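Local atomic coordinates of probable transcriptional regulatory protein, Rv1404 (Mycobacterium tuberculosis, PDB entry 2NYX), a protein that probably binds DNA as a transcription factor of the MarR family, with a winged helix-turn-helix fold and two copies in the assembly. Residues F48-V52 and V112-V116. Residues are numbered along the deposited sequence; the frame is centred on the assembly and turned at random.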
loop_
_atom_site.group_PDB
_atom_site.type_symbol
_atom_site.label_atom_id
_atom_site.label_comp_id
_atom_site.label_asym_id
_atom_site.label_seq_id
_atom_site.Cartn_x
_atom_site.Cartn_y
_atom_site.Cartn_z
ATOM N N PHE B 48 9.239 0.693 -2.368
ATOM C CA PHE B 48 8.631 0.857 -3.682
ATOM C C PHE B 48 8.123 2.278 -3.936
ATOM O O PHE B 48 8.274 2.800 -5.040
ATOM C CB PHE B 48 7.536 -0.171 -3.957
ATOM C CG PHE B 48 7.018 -0.098 -5.358
ATOM C CD1 PHE B 48 7.789 -0.564 -6.418
ATOM C CD2 PHE B 48 5.799 0.510 -5.632
ATOM C CE1 PHE B 48 7.333 -0.464 -7.721
ATOM C CE2 PHE B 48 5.333 0.612 -6.937
ATOM C CZ PHE B 48 6.098 0.128 -7.981
ATOM N N ARG B 49 7.535 2.900 -2.918
ATOM C CA ARG B 49 7.092 4.287 -3.013
ATOM C C ARG B 49 8.259 5.238 -3.352
ATOM O O ARG B 49 8.128 6.112 -4.215
ATOM C CB ARG B 49 6.356 4.706 -1.728
ATOM C CG ARG B 49 5.822 6.131 -1.734
ATOM C CD ARG B 49 4.867 6.361 -2.900
ATOM N NE ARG B 49 4.585 7.773 -3.135
ATOM C CZ ARG B 49 3.786 8.220 -4.101
ATOM N NH1 ARG B 49 3.174 7.367 -4.909
ATOM N NH2 ARG B 49 3.584 9.516 -4.260
ATOM N N THR B 50 9.395 5.049 -2.683
ATOM C CA THR B 50 10.642 5.761 -3.000
ATOM C C THR B 50 10.931 5.732 -4.496
ATOM O O THR B 50 11.285 6.751 -5.092
ATOM C CB THR B 50 11.842 5.146 -2.241
ATOM O OG1 THR B 50 11.600 5.231 -0.842
ATOM C CG2 THR B 50 13.136 5.869 -2.546
ATOM N N LEU B 51 10.785 4.560 -5.103
ATOM C CA LEU B 51 11.073 4.415 -6.531
ATOM C C LEU B 51 10.093 5.211 -7.389
ATOM O O LEU B 51 10.497 5.843 -8.350
ATOM C CB LEU B 51 11.094 2.943 -6.952
ATOM C CG LEU B 51 12.062 1.982 -6.261
ATOM C CD1 LEU B 51 11.950 0.625 -6.885
ATOM C CD2 LEU B 51 13.473 2.482 -6.355
ATOM N N VAL B 52 8.816 5.199 -7.019
ATOM C CA VAL B 52 7.793 5.914 -7.767
ATOM C C VAL B 52 7.996 7.412 -7.658
ATOM O O VAL B 52 7.876 8.136 -8.652
ATOM C CB VAL B 52 6.363 5.526 -7.313
ATOM C CG1 VAL B 52 5.318 6.392 -8.020
ATOM C CG2 VAL B 52 6.118 4.048 -7.587
ATOM N N VAL B 112 11.581 -2.014 -12.697
ATOM C CA VAL B 112 10.802 -2.434 -11.539
ATOM C C VAL B 112 9.492 -1.647 -11.432
ATOM O O VAL B 112 8.418 -2.246 -11.371
ATOM C CB VAL B 112 11.639 -2.363 -10.242
ATOM C CG1 VAL B 112 10.759 -2.324 -9.001
ATOM C CG2 VAL B 112 12.580 -3.546 -10.177
ATOM N N VAL B 113 9.589 -0.316 -11.447
ATOM C CA VAL B 113 8.425 0.555 -11.395
ATOM C C VAL B 113 7.474 0.284 -12.561
ATOM O O VAL B 113 6.270 0.209 -12.373
ATOM C CB VAL B 113 8.826 2.066 -11.376
ATOM C CG1 VAL B 113 7.589 2.963 -11.524
ATOM C CG2 VAL B 113 9.563 2.428 -10.090
ATOM N N ARG B 114 8.021 0.142 -13.763
ATOM C CA ARG B 114 7.222 -0.106 -14.960
ATOM C C ARG B 114 6.523 -1.464 -14.913
ATOM O O ARG B 114 5.351 -1.566 -15.258
ATOM C CB ARG B 114 8.094 0.017 -16.211
ATOM C CG ARG B 114 7.380 -0.263 -17.528
ATOM C CD ARG B 114 8.301 0.058 -18.727
ATOM N NE ARG B 114 8.149 -0.853 -19.874
ATOM C CZ ARG B 114 7.037 -1.006 -20.604
ATOM N NH1 ARG B 114 5.921 -0.333 -20.308
ATOM N NH2 ARG B 114 7.034 -1.857 -21.629
ATOM N N GLN B 115 7.253 -2.491 -14.484
ATOM C CA GLN B 115 6.730 -3.855 -14.367
ATOM C C GLN B 115 5.595 -4.021 -13.350
ATOM O O GLN B 115 4.565 -4.606 -13.651
ATOM C CB GLN B 115 7.861 -4.819 -14.026
ATOM C CG GLN B 115 8.669 -5.260 -15.216
ATOM C CD GLN B 115 9.677 -6.334 -14.849
ATOM O OE1 GLN B 115 9.469 -7.518 -15.138
ATOM N NE2 GLN B 115 10.769 -5.932 -14.194
ATOM N N VAL B 116 5.815 -3.510 -12.146
ATOM C CA VAL B 116 4.825 -3.490 -11.091
ATOM C C VAL B 116 3.571 -2.741 -11.558
ATOM O O VAL B 116 2.444 -3.195 -11.332
ATOM C CB VAL B 116 5.421 -2.846 -9.806
ATOM C CG1 VAL B 116 4.342 -2.454 -8.809
ATOM C CG2 VAL B 116 6.430 -3.782 -9.154
#
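Residues 48-52 and 112-116, single helical turns from helices 45-57 and 107-128, face each other with their axes 10.3 Å apart at closest approach and crossing at -105°, and the backbones come nearest at Val52 and Val113. Phe48 makes the broadest contribution from its helix. With CG anti to the backbone N (chi1 -174°), its ring reaches over to the second helix and meets Val116, whose side chain comes from the opposite direction. The far end of the ring does the touching: CZ lies 3.2 Å from Val116 CG1, shorter than usual for two carbons and perhaps partly a matter of coordinate error, while CE1 is 3.7 Å from Val116 CG2, and both methyls of the valine touch the ring, CG1 approaching it obliquely. One turn earlier, Val112 CG1 sits at the ring edge near its plane, 4.1 Å from Phe48 CE1. Leu51 CD1 touches the same methyl, 3.8 Å from Val112 CG1, which is therefore in contact with both the leucine and the phenyl group. In this MarR-type winged helix-turn-helix protein, the crossing joins the first helix of the putative DNA-binding domain to the long helix that follows the wing hairpin of strands 89-92 and 102-105. Val113 divides its two methyls between neighbouring residues of helix 45-57. CG2, anti to the carbonyl carbon, presses on the root of Leu51, 3.5 Å from Leu51 CB, whereas CG1 lies more loosely against Val52, 4.3 Å from Val52 CG2. All six touching residues are buried and the contact between them is wholly apolar. Ile36 of helix 26-39 touches both Phe48 and Val116, and Leu83 of helix 73-85 packs on Leu51. Arg26 of the second subunit packs on Val52 and Val113, which brings this side of the contact to the subunit interface.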